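Long-range contacts in response regulator (Pseudomonas putida, PDB 3HDV), which probably takes part in two-component signalling as a CheY-like receiver domain that accepts a phosphoryl group on an aspartate: residues L9-D14 against V35-A40; I53-T58 against S83-S88; D59-P64 against G89-E94; L70-R75 against M100-V105; E21-Y26 against V112-L117. One frame throughout, in Å; residues are numbered along the deposited sequence.

Contact 1: L9-D14 against V35-A40; sequences LVLVVD and VGADGA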
# COMPACT_ATOMS: atom_id res chain seq x y z
N LEU B 9 4.23 17.08 2.28
CA LEU B 9 4.87 15.77 2.39
C LEU B 9 4.35 14.99 3.64
O LEU B 9 4.38 15.52 4.76
CB LEU B 9 6.39 15.95 2.45
CG LEU B 9 7.30 14.72 2.58
CD1 LEU B 9 7.06 13.85 1.32
CD2 LEU B 9 8.75 15.22 2.66
N VAL B 10 3.89 13.73 3.43
CA VAL B 10 3.37 12.85 4.51
C VAL B 10 4.42 11.81 4.83
O VAL B 10 4.95 11.24 3.92
CB VAL B 10 1.99 12.17 4.10
CG1 VAL B 10 1.43 11.24 5.22
CG2 VAL B 10 0.93 13.27 3.81
N LEU B 11 4.76 11.61 6.11
CA LEU B 11 5.64 10.50 6.48
C LEU B 11 4.77 9.31 6.94
O LEU B 11 4.01 9.42 7.89
CB LEU B 11 6.50 10.88 7.66
CG LEU B 11 7.40 9.81 8.30
CD1 LEU B 11 8.51 9.36 7.33
CD2 LEU B 11 8.00 10.42 9.60
N VAL B 12 4.92 8.18 6.30
CA VAL B 12 4.15 6.98 6.70
C VAL B 12 5.07 6.05 7.48
O VAL B 12 6.06 5.56 6.94
CB VAL B 12 3.64 6.23 5.46
CG1 VAL B 12 2.94 4.90 5.89
CG2 VAL B 12 2.65 7.14 4.65
N VAL B 13 4.73 5.75 8.72
CA VAL B 13 5.60 4.92 9.54
C VAL B 13 4.91 3.57 9.79
O VAL B 13 3.83 3.53 10.36
CB VAL B 13 5.87 5.62 10.91
CG1 VAL B 13 6.78 4.79 11.83
CG2 VAL B 13 6.32 7.08 10.68
N ASP B 14 5.58 2.49 9.39
CA ASP B 14 5.07 1.14 9.62
C ASP B 14 6.20 0.15 9.44
O ASP B 14 7.00 0.27 8.49
CB ASP B 14 3.96 0.88 8.58
CG ASP B 14 3.16 -0.38 8.87
OD1 ASP B 14 3.56 -1.19 9.76
OD2 ASP B 14 2.13 -0.51 8.20
N VAL B 35 6.53 9.72 2.09
CA VAL B 35 7.77 8.94 2.24
C VAL B 35 7.55 7.99 3.39
O VAL B 35 6.63 8.19 4.16
CB VAL B 35 9.00 9.83 2.53
CG1 VAL B 35 9.41 10.57 1.21
CG2 VAL B 35 8.72 10.83 3.66
N GLY B 36 8.37 6.95 3.48
CA GLY B 36 8.13 5.90 4.47
C GLY B 36 9.28 5.72 5.42
O GLY B 36 10.44 5.89 5.01
N ALA B 37 8.96 5.38 6.65
CA ALA B 37 9.96 5.02 7.69
C ALA B 37 9.54 3.67 8.24
O ALA B 37 8.31 3.41 8.42
CB ALA B 37 9.92 6.03 8.82
N ASP B 38 10.51 2.80 8.55
CA ASP B 38 10.20 1.44 8.96
C ASP B 38 10.08 1.23 10.45
O ASP B 38 9.99 0.07 10.92
CB ASP B 38 11.17 0.44 8.31
CG ASP B 38 12.60 0.47 8.92
OD1 ASP B 38 12.88 1.28 9.86
OD2 ASP B 38 13.44 -0.35 8.43
N GLY B 39 10.05 2.31 11.20
CA GLY B 39 9.90 2.22 12.66
C GLY B 39 10.21 3.55 13.31
O GLY B 39 10.46 4.54 12.60
N ALA B 40 10.19 3.59 14.65
CA ALA B 40 10.34 4.86 15.37
C ALA B 40 11.70 5.57 15.10
O ALA B 40 11.74 6.78 14.90
CB ALA B 40 10.10 4.67 16.85
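Val12 is joined through both of its backbone polar atoms to Val35 and Ala37, in the parallel pairing that closes the beta-alpha-beta unit of strand 9-13, helix 17-29 and strand 33-37. Its N donates to Val35 O at 2.7 Å, while its O accepts from Ala37 N at 2.9 Å. A bond from Val35 N to Val10 O and one from Asp14 N to Ala37 O extend the ladder at its two ends. Short CA-H...O contacts fill in between them, as from Gly36 CA to Val12 O at 3.2 Å.

Side chains of Leu11, Val13, Val35 and Ala37 share one face of the sheet. Leu11 has CG anti to its backbone N (chi1 174°), and its CD1 bridges two residues of the edge strand, lying 4.0 Å from Val35 CG2 and 3.9 Å from Ala37 CB. Leu9 crosses Val35 at about a right angle, its CD1 meeting Val35 CG1 at 4.0 Å. Tyr46 and Ala43 of helix 40-49 pack on this face, whereas Val12 projects from the other one, onto Leu23 and Leu27 of helix 17-29.

Where the strands end, Asp14 has its CB directed away from residues 35-40, and its carboxylate is bonded to other residues: Asn19 ND2 bonds to OD2 and Asn16 N to OD1. The acid lies close to Asp59, the predicted phosphorylation site. Beside Asp14, Val13 CG1 rests 3.8 Å from Gly39 O, at the N-cap position of helix 40-49.

Contact 2: I53-T58 against S83-S88; sequences IGLMIT and SIIVVS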
# COMPACT_ATOMS: atom_id res chain seq x y z
N ILE B 53 8.22 17.51 5.86
CA ILE B 53 7.16 16.64 6.42
C ILE B 53 6.17 17.47 7.24
O ILE B 53 6.53 18.09 8.24
CB ILE B 53 7.75 15.48 7.25
CG1 ILE B 53 8.64 14.60 6.35
CG2 ILE B 53 6.61 14.70 8.01
CD1 ILE B 53 9.51 13.65 7.17
N GLY B 54 4.90 17.52 6.82
CA GLY B 54 3.90 18.26 7.62
C GLY B 54 2.90 17.38 8.34
O GLY B 54 2.07 17.89 9.12
N LEU B 55 2.98 16.06 8.10
CA LEU B 55 2.03 15.13 8.73
C LEU B 55 2.67 13.75 8.82
O LEU B 55 3.35 13.33 7.92
CB LEU B 55 0.69 15.06 7.93
CG LEU B 55 -0.42 14.03 8.23
CD1 LEU B 55 -1.05 14.26 9.59
CD2 LEU B 55 -1.51 14.16 7.21
N MSE B 56 2.41 13.04 9.92
CA MSE B 56 2.88 11.67 10.00
C MSE B 56 1.70 10.73 10.27
O MSE B 56 0.87 11.01 11.13
CB MSE B 56 3.87 11.56 11.14
CG MSE B 56 4.58 10.25 11.21
SE MSE B 56 5.68 10.16 12.85
CE MSE B 56 4.29 9.87 14.21
N ILE B 57 1.67 9.63 9.54
CA ILE B 57 0.75 8.52 9.78
C ILE B 57 1.54 7.37 10.37
O ILE B 57 2.53 6.96 9.80
CB ILE B 57 0.05 8.03 8.48
CG1 ILE B 57 -0.78 9.20 7.89
CG2 ILE B 57 -0.85 6.75 8.78
CD1 ILE B 57 -1.22 8.94 6.50
N THR B 58 1.10 6.86 11.51
CA THR B 58 1.78 5.76 12.16
C THR B 58 0.89 4.63 12.68
O THR B 58 -0.24 4.85 13.10
CB THR B 58 2.72 6.27 13.31
OG1 THR B 58 3.56 5.19 13.74
CG2 THR B 58 1.92 6.74 14.51
N SER B 83 1.47 17.29 13.30
CA SER B 83 0.21 16.60 13.07
C SER B 83 0.41 15.08 12.91
O SER B 83 1.19 14.65 12.07
CB SER B 83 -0.37 17.12 11.78
OG SER B 83 -0.88 18.39 12.04
N ILE B 84 -0.32 14.30 13.70
CA ILE B 84 -0.16 12.85 13.68
C ILE B 84 -1.54 12.22 13.59
O ILE B 84 -2.46 12.58 14.35
CB ILE B 84 0.58 12.37 14.93
CG1 ILE B 84 1.99 12.98 14.95
CG2 ILE B 84 0.68 10.82 15.02
CD1 ILE B 84 2.69 12.65 16.26
N ILE B 85 -1.67 11.29 12.65
CA ILE B 85 -2.86 10.45 12.50
C ILE B 85 -2.37 8.99 12.81
O ILE B 85 -1.39 8.51 12.24
CB ILE B 85 -3.45 10.50 11.09
CG1 ILE B 85 -4.01 11.89 10.76
CG2 ILE B 85 -4.57 9.37 10.91
CD1 ILE B 85 -4.31 12.08 9.30
N VAL B 86 -3.03 8.34 13.76
CA VAL B 86 -2.74 6.94 14.12
C VAL B 86 -3.65 6.05 13.28
O VAL B 86 -4.88 6.28 13.22
CB VAL B 86 -2.93 6.73 15.61
CG1 VAL B 86 -2.93 5.20 15.99
CG2 VAL B 86 -1.75 7.50 16.39
N VAL B 87 -3.04 5.09 12.59
CA VAL B 87 -3.77 3.98 11.95
C VAL B 87 -3.30 2.66 12.57
O VAL B 87 -2.24 2.14 12.20
CB VAL B 87 -3.68 4.04 10.42
CG1 VAL B 87 -4.53 2.90 9.78
CG2 VAL B 87 -4.25 5.44 9.90
N SER B 88 -4.12 2.08 13.46
CA SER B 88 -3.63 1.00 14.32
C SER B 88 -4.14 -0.41 14.07
O SER B 88 -5.36 -0.63 13.82
CB SER B 88 -4.00 1.35 15.75
OG SER B 88 -3.41 0.44 16.64
O HOH W 1 2.46 19.24 11.32
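Met56, a selenomethionine, meets Ile84 because its chain runs out with CG anti to the backbone N and then bends at chi3 (75°), which swings CE back over the neighbouring strand. Ile84 places CG1 beside its own N and CG2 beside its carbonyl carbon, and the Met56 methyl settles against both branches: CE lies 3.8 Å from Ile84 CD1 and equally near CG2. The two side chains lie alongside each other and point the same way. On the other face Leu55 has CG anti to its N, and its CD1 leans across to Ser83 CB at 3.7 Å and Ile85 CD1 at 3.9 Å. Further on, Ile57 CG2 lies 3.8 Å from Val87 CG2, again with the side chains parallel.

Between these two layers of side chains, strands 53-58 and 83-88 run parallel, 15° apart, as the ends of a second beta-alpha-beta unit in the five-stranded sheet of the receiver fold. Met56 and Thr58 each use both N and O for the pairing: Met56 N donates to Ser83 O and Met56 O accepts from Ile85 N, both at 3.0 Å, and Thr58 repeats the pattern with Ile85 O and Val87 N. At the start of the strands a water continues the pairing, donating to Gly54 O and accepting from Ser83 N. Ser83 OG is bonded to Glu124.

Helices pack on both faces of the pair: Leu70 and Ile74 press on Met56, and Leu117, Leu120 and Val121 on Ile85. At the far end, Thr58 CG2 touches Val86 CG2 at 4.2 Å.

Contact 3: D59-P64 against G89-E94; sequences DLRMQP and GDTDVE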
# COMPACT_ATOMS: atom_id res chain seq x y z
N ASP B 59 1.42 3.41 12.61
CA ASP B 59 0.85 2.25 13.38
C ASP B 59 1.34 2.39 14.83
O ASP B 59 2.30 3.15 15.12
CB ASP B 59 1.28 0.91 12.73
CG ASP B 59 0.34 -0.28 13.11
OD1 ASP B 59 -0.42 -0.23 14.12
OD2 ASP B 59 0.39 -1.28 12.41
N LEU B 60 0.66 1.71 15.75
CA LEU B 60 1.03 1.62 17.14
C LEU B 60 1.86 0.35 17.36
O LEU B 60 2.77 0.32 18.16
CB LEU B 60 -0.23 1.59 17.99
CG LEU B 60 -0.99 2.94 18.08
CD1 LEU B 60 -2.09 2.73 19.10
CD2 LEU B 60 -0.09 4.16 18.48
N ARG B 61 1.51 -0.69 16.61
CA ARG B 61 2.07 -2.02 16.72
C ARG B 61 3.36 -2.15 15.87
O ARG B 61 3.32 -2.48 14.68
CB ARG B 61 0.96 -2.93 16.21
CG ARG B 61 0.60 -4.13 17.06
CD ARG B 61 0.06 -3.93 18.48
NE ARG B 61 0.87 -3.14 19.40
CZ ARG B 61 0.35 -2.14 20.10
NH1 ARG B 61 -0.95 -1.84 19.95
NH2 ARG B 61 1.10 -1.45 20.92
N MSE B 62 4.49 -1.84 16.45
CA MSE B 62 5.75 -1.88 15.71
C MSE B 62 6.86 -2.37 16.60
O MSE B 62 6.83 -2.14 17.79
CB MSE B 62 6.12 -0.50 15.16
CG MSE B 62 5.06 0.06 14.17
SE MSE B 62 5.70 1.78 13.37
CE MSE B 62 5.97 2.83 15.03
N GLN B 63 7.82 -3.05 15.97
CA GLN B 63 9.02 -3.56 16.63
C GLN B 63 10.22 -2.94 15.94
O GLN B 63 10.25 -2.92 14.72
CB GLN B 63 9.11 -5.09 16.52
CG GLN B 63 7.95 -5.89 17.16
CD GLN B 63 7.88 -5.83 18.70
OE1 GLN B 63 8.55 -5.01 19.34
NE2 GLN B 63 7.07 -6.72 19.30
N PRO B 64 11.25 -2.52 16.70
CA PRO B 64 11.43 -2.63 18.16
C PRO B 64 10.81 -1.59 19.10
O PRO B 64 10.71 -1.84 20.31
CB PRO B 64 12.97 -2.65 18.33
CG PRO B 64 13.50 -1.91 17.17
CD PRO B 64 12.47 -2.04 16.02
N GLY B 89 -3.21 -1.38 14.17
CA GLY B 89 -3.58 -2.78 14.38
C GLY B 89 -4.16 -3.00 15.77
O GLY B 89 -4.63 -2.06 16.40
N ASP B 90 -4.12 -4.23 16.28
CA ASP B 90 -4.66 -4.56 17.61
C ASP B 90 -4.22 -3.58 18.71
O ASP B 90 -3.01 -3.30 18.89
CB ASP B 90 -4.22 -5.98 18.05
CG ASP B 90 -4.75 -7.10 17.12
OD1 ASP B 90 -5.69 -6.87 16.29
OD2 ASP B 90 -4.19 -8.22 17.21
N THR B 91 -5.20 -3.04 19.42
CA THR B 91 -4.91 -2.05 20.46
C THR B 91 -6.02 -2.26 21.51
O THR B 91 -6.67 -3.30 21.50
CB THR B 91 -4.83 -0.58 19.88
OG1 THR B 91 -4.71 0.37 20.95
CG2 THR B 91 -6.09 -0.21 19.05
N ASP B 92 -6.26 -1.30 22.39
CA ASP B 92 -7.29 -1.48 23.41
C ASP B 92 -7.58 -0.10 23.91
O ASP B 92 -6.92 0.86 23.51
CB ASP B 92 -6.79 -2.35 24.56
CG ASP B 92 -5.41 -1.89 25.09
OD1 ASP B 92 -5.31 -0.77 25.59
OD2 ASP B 92 -4.42 -2.64 25.00
N VAL B 93 -8.59 -0.00 24.77
CA VAL B 93 -9.11 1.25 25.21
C VAL B 93 -8.08 2.06 25.96
O VAL B 93 -7.94 3.23 25.70
CB VAL B 93 -10.43 1.10 26.01
CG1 VAL B 93 -10.80 2.42 26.70
CG2 VAL B 93 -11.54 0.62 25.07
N GLU B 94 -7.33 1.44 26.89
CA GLU B 94 -6.34 2.21 27.68
C GLU B 94 -5.30 2.85 26.79
O GLU B 94 -4.96 4.02 26.97
CB GLU B 94 -5.71 1.33 28.79
CG GLU B 94 -6.79 1.04 29.86
CD GLU B 94 -6.28 0.43 31.18
OE1 GLU B 94 -5.20 -0.24 31.17
OE2 GLU B 94 -7.04 0.63 32.22
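Asp59, the predicted phosphoacceptor of this receiver domain and unmodified here, joins Gly89 at the C-terminal edge of the parallel sheet, where the loops after strands 53-58 and 83-88 meet. Gly89 N donates to Asp59 OD1 at 3.0 Å, approaching on the syn side of the carboxylate. The same oxygen also draws in its own loop. Leu60 N reaches it at 2.8 Å on the anti side, and Arg61 N lies 3.2 Å from OD1, well above the carboxylate plane, closing an Asx turn. With three backbone donors on one oxygen, rotation of the carboxylate is likely to be restricted.

A second link runs through Arg61. Its chain is bent at chi2 (62°), which places CD, and again at chi3, which places NE; at its end NH1 donates to Asp90 O at 2.7 Å, with the acceptor at the guanidinium edge and close to its plane. CD brushes the same carbonyl oxygen at 3.2 Å. NH1 also forms a salt bridge with Glu95, whose OE1 is bonded to Thr91 OG1 as well. Leu60 CD1 lies 4.0 Å from Thr91 OG1, and Phe107 packs against both residues.

An aspartate just past the third strand, beside the loop that follows the fourth, is the usual place of the phosphorylation site in CheY-like receivers.

Contact 4: L70-R75 against M100-V105; sequences LIRTIR and MHLGVV
Arg75 reaches Leu102 O with NE, and its conformation explains how. CG stands beside the backbone N, and a bend at chi2 (-62°) turns CD off the helix, after which the chain runs straight through chi3. NE donates to Leu102 O at 2.8 Å, the carbonyl oxygen lying at the guanidinium edge in its plane, with the hydrogen nearly in line (165°). NH2 lies 3.5 Å from Gly103 O, and a water that donates to this oxygen links the two, though its bond from NH2 is weak. NH1 turns the other way, to Leu82 O.

The guanidinium thus joins helix 67-75 to the loop that leaves helix 93-101, two helices that flank the same face of the sheet in the alternating beta-alpha receiver fold. Gly103 makes the turn with positive phi (87°), its N still bonded to Met100 O. An alanine in place of Arg75 would probably leave Leu102 O without this donor and loosen the attachment of the loop to the helix.

Beside the polar link Leu102 lies across two residues of helix 67-75. Its CB meets Ile71 CG2 at 3.8 Å, and its CD1 lies 3.8 Å from CG of Arg72, an arginine whose chain extends onward to a salt bridge with Asp69. Ile71 has CG1 beside its backbone N, and CD1 beyond it touches Val104 CG1 at 4.1 Å, the two side chains crossing at about a right angle.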
# COMPACT_ATOMS: atom_id res chain seq x y z
N LEU B 70 6.98 6.33 20.11
CA LEU B 70 7.42 7.29 19.09
C LEU B 70 6.70 8.61 19.25
O LEU B 70 7.32 9.68 19.27
CB LEU B 70 7.21 6.73 17.68
CG LEU B 70 7.26 7.73 16.50
CD1 LEU B 70 8.68 8.37 16.35
CD2 LEU B 70 6.86 7.07 15.19
N ILE B 71 5.38 8.57 19.39
CA ILE B 71 4.60 9.77 19.62
C ILE B 71 5.05 10.55 20.87
O ILE B 71 5.19 11.77 20.82
CB ILE B 71 3.05 9.45 19.67
CG1 ILE B 71 2.63 8.88 18.30
CG2 ILE B 71 2.25 10.69 20.03
CD1 ILE B 71 1.21 8.26 18.24
N ARG B 72 5.28 9.85 21.96
CA ARG B 72 5.78 10.48 23.18
C ARG B 72 7.10 11.22 22.94
O ARG B 72 7.25 12.36 23.36
CB ARG B 72 6.03 9.44 24.26
CG ARG B 72 4.88 9.20 25.19
CD ARG B 72 5.05 7.81 25.76
NE ARG B 72 3.93 7.43 26.59
CZ ARG B 72 3.71 6.19 27.01
NH1 ARG B 72 4.54 5.22 26.67
NH2 ARG B 72 2.66 5.94 27.77
N THR B 73 8.04 10.60 22.24
CA THR B 73 9.30 11.33 21.99
C THR B 73 9.10 12.53 21.08
O THR B 73 9.80 13.56 21.22
CB THR B 73 10.41 10.46 21.44
OG1 THR B 73 10.09 10.03 20.11
CG2 THR B 73 10.69 9.29 22.35
N ILE B 74 8.17 12.41 20.11
CA ILE B 74 7.87 13.56 19.25
C ILE B 74 7.32 14.74 20.07
O ILE B 74 7.74 15.87 19.90
CB ILE B 74 6.95 13.21 18.04
CG1 ILE B 74 7.67 12.27 17.08
CG2 ILE B 74 6.53 14.49 17.29
CD1 ILE B 74 6.75 11.58 16.06
N ARG B 75 6.39 14.46 20.98
CA ARG B 75 5.75 15.51 21.74
C ARG B 75 6.70 16.17 22.74
O ARG B 75 6.41 17.24 23.25
CB ARG B 75 4.48 14.99 22.48
CG ARG B 75 3.34 14.56 21.55
CD ARG B 75 2.82 15.71 20.72
NE ARG B 75 1.67 15.29 19.92
CZ ARG B 75 1.55 15.49 18.61
NH1 ARG B 75 2.52 16.14 17.96
NH2 ARG B 75 0.45 15.06 17.96
N MSE B 100 -4.72 9.40 22.67
CA MSE B 100 -5.55 10.60 22.53
C MSE B 100 -5.09 11.76 23.47
O MSE B 100 -5.15 12.92 23.08
CB MSE B 100 -7.05 10.26 22.65
CG MSE B 100 -7.60 9.34 21.51
SE MSE B 100 -7.66 10.39 19.81
CE MSE B 100 -9.23 11.50 20.31
N HIS B 101 -4.63 11.44 24.67
CA HIS B 101 -4.05 12.49 25.53
C HIS B 101 -2.81 13.12 24.95
O HIS B 101 -2.48 14.27 25.31
CB HIS B 101 -3.68 11.97 26.92
CG HIS B 101 -4.84 11.73 27.84
ND1 HIS B 101 -5.65 12.76 28.28
CD2 HIS B 101 -5.25 10.61 28.49
CE1 HIS B 101 -6.54 12.27 29.14
NE2 HIS B 101 -6.29 10.98 29.31
N LEU B 102 -2.10 12.38 24.09
CA LEU B 102 -0.97 12.92 23.34
C LEU B 102 -1.36 13.83 22.15
O LEU B 102 -0.50 14.37 21.46
CB LEU B 102 0.04 11.83 22.93
CG LEU B 102 0.67 11.08 24.12
CD1 LEU B 102 1.39 9.81 23.72
CD2 LEU B 102 1.59 12.00 24.94
N GLY B 103 -2.65 14.01 21.88
CA GLY B 103 -3.05 15.07 20.95
C GLY B 103 -3.07 14.68 19.48
O GLY B 103 -3.00 15.57 18.60
N VAL B 104 -3.22 13.40 19.15
CA VAL B 104 -3.21 13.02 17.74
C VAL B 104 -4.37 13.67 16.98
O VAL B 104 -5.37 14.01 17.58
CB VAL B 104 -3.11 11.48 17.55
CG1 VAL B 104 -1.87 10.95 18.23
CG2 VAL B 104 -4.39 10.75 18.07
N VAL B 105 -4.25 13.86 15.68
CA VAL B 105 -5.38 14.36 14.83
C VAL B 105 -6.57 13.38 14.87
O VAL B 105 -7.73 13.79 15.02
CB VAL B 105 -4.90 14.53 13.39
CG1 VAL B 105 -6.07 14.79 12.35
CG2 VAL B 105 -3.82 15.65 13.34
O HOH W 2 -1.37 15.83 16.08

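Contact 5: E21-Y26 against V112-L117; sequences EALILY and VDLGKL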
# COMPACT_ATOMS: atom_id res chain seq x y z
N GLU B 21 4.24 0.72 1.81
CA GLU B 21 4.24 1.05 0.38
C GLU B 21 2.84 1.23 -0.24
O GLU B 21 2.69 2.08 -1.12
CB GLU B 21 5.13 0.08 -0.45
CG GLU B 21 6.70 0.27 -0.14
CD GLU B 21 7.37 1.68 -0.48
OE1 GLU B 21 6.93 2.47 -1.43
OE2 GLU B 21 8.41 1.99 0.23
N ALA B 22 1.85 0.46 0.22
CA ALA B 22 0.42 0.58 -0.25
C ALA B 22 -0.15 1.94 0.05
O ALA B 22 -0.74 2.58 -0.82
CB ALA B 22 -0.47 -0.52 0.32
N LEU B 23 0.07 2.42 1.28
CA LEU B 23 -0.39 3.73 1.70
C LEU B 23 0.37 4.84 0.98
O LEU B 23 -0.22 5.84 0.58
CB LEU B 23 -0.27 3.90 3.21
CG LEU B 23 -0.97 5.03 3.95
CD1 LEU B 23 -2.49 5.23 3.48
CD2 LEU B 23 -0.90 4.79 5.46
N ILE B 24 1.67 4.67 0.81
CA ILE B 24 2.40 5.69 0.02
C ILE B 24 1.82 5.81 -1.41
O ILE B 24 1.61 6.93 -1.92
CB ILE B 24 3.89 5.40 -0.02
CG1 ILE B 24 4.47 5.65 1.37
CG2 ILE B 24 4.53 6.26 -1.11
CD1 ILE B 24 5.93 5.15 1.55
N LEU B 25 1.56 4.66 -2.03
CA LEU B 25 0.95 4.63 -3.36
C LEU B 25 -0.44 5.32 -3.35
O LEU B 25 -0.78 6.07 -4.27
CB LEU B 25 0.80 3.18 -3.85
CG LEU B 25 0.08 3.03 -5.19
CD1 LEU B 25 0.91 3.71 -6.31
CD2 LEU B 25 -0.17 1.54 -5.49
N TYR B 26 -1.26 5.03 -2.35
CA TYR B 26 -2.58 5.60 -2.26
C TYR B 26 -2.45 7.12 -2.16
O TYR B 26 -3.10 7.84 -2.93
CB TYR B 26 -3.39 5.01 -1.11
CG TYR B 26 -4.85 5.46 -1.09
CD1 TYR B 26 -5.81 4.82 -1.88
CD2 TYR B 26 -5.25 6.57 -0.32
CE1 TYR B 26 -7.16 5.26 -1.91
CE2 TYR B 26 -6.60 7.02 -0.33
CZ TYR B 26 -7.54 6.35 -1.12
OH TYR B 26 -8.87 6.76 -1.11
N VAL B 112 -8.11 0.16 7.31
CA VAL B 112 -8.33 1.58 7.35
C VAL B 112 -9.43 1.96 6.38
O VAL B 112 -9.56 1.38 5.29
CB VAL B 112 -7.01 2.39 7.07
CG1 VAL B 112 -6.46 2.06 5.64
CG2 VAL B 112 -7.21 3.92 7.29
N ASP B 113 -10.25 2.92 6.82
CA ASP B 113 -11.21 3.59 5.95
C ASP B 113 -10.49 4.72 5.20
O ASP B 113 -10.22 5.82 5.73
CB ASP B 113 -12.39 4.04 6.81
CG ASP B 113 -13.38 4.93 6.07
OD1 ASP B 113 -13.05 5.55 5.03
OD2 ASP B 113 -14.49 5.05 6.61
N LEU B 114 -10.13 4.41 3.96
CA LEU B 114 -9.31 5.27 3.12
C LEU B 114 -9.95 6.63 2.81
O LEU B 114 -9.28 7.67 2.81
CB LEU B 114 -8.93 4.51 1.84
CG LEU B 114 -7.93 3.37 2.05
CD1 LEU B 114 -7.74 2.63 0.75
CD2 LEU B 114 -6.59 3.94 2.47
N GLY B 115 -11.26 6.61 2.54
CA GLY B 115 -11.96 7.83 2.26
C GLY B 115 -11.89 8.73 3.48
O GLY B 115 -11.60 9.92 3.34
N LYS B 116 -12.16 8.18 4.67
CA LYS B 116 -12.03 9.00 5.89
C LYS B 116 -10.58 9.46 6.12
O LYS B 116 -10.32 10.63 6.50
CB LYS B 116 -12.49 8.22 7.12
CG LYS B 116 -12.36 8.97 8.48
CD LYS B 116 -12.52 7.97 9.65
CE LYS B 116 -12.85 8.66 11.01
NZ LYS B 116 -13.17 7.62 12.09
N LEU B 117 -9.63 8.55 5.91
CA LEU B 117 -8.20 8.94 6.01
C LEU B 117 -7.85 10.14 5.12
O LEU B 117 -7.21 11.09 5.57
CB LEU B 117 -7.26 7.76 5.68
CG LEU B 117 -5.74 8.02 5.79
CD1 LEU B 117 -5.26 8.56 7.19
CD2 LEU B 117 -4.98 6.70 5.46
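Leu114, in the first turn of helix 114-124, packs on Tyr26 along its whole side chain. Its CB lies against the phenol end of the ring, 3.7 Å from Tyr26 OH and 3.8 Å from Tyr26 CZ. CG stands beside the Leu114 backbone N (chi1 -71°), and from it the two methyls part. CD1 comes over one face, 4.1 Å from the centroid of the Tyr26 ring and 23° off its normal, in a CH-pi contact displaced toward CE1. CD2 stays on the same side of the ring plane, nearer the opposite rim, 4.1 Å from Tyr26 CD2, and also comes within 4.4 Å of Leu23 CD1.

One turn along, Leu117 CD2 meets Leu23 CD1 at 3.5 Å; Ile57 of the sheet touches both leucines. Helices 17-29 and 114-124 are thus joined on one face of the receiver sheet. Leu25 and Glu21 of a third subunit pack on Tyr26 and Leu114, respectively. An alanine at Tyr26 would probably open a gap beside Leu114 and leave its CD1 without an aromatic face to rest on.

No hydrogen bond crosses between the two segments, so cohesion here rests on apolar and CH-pi packing.

Contacts 1 and 2 are the buried core: each pairs two parallel strands through backbone hydrogen bonds, and strands 9-13 and 53-58 are neighbours, so the two ladders belong to one sheet. Contacts 4 and 5 lie on opposite sides of the chain's centre, about 21 Å apart between centres. Contact 5 is buried and apolar, with Leu23 and Leu117 reaching Ile57 of contact 2; contact 4 is more exposed and adds an arginine-to-carbonyl bond to its apolar packing. Contact 3 is partly buried at the loop end of the sheet, and side-chain-to-backbone bonds dominate it. It shares helix 93-101 with contact 4, and both touch the second subunit, whereas contact 5 meets the third.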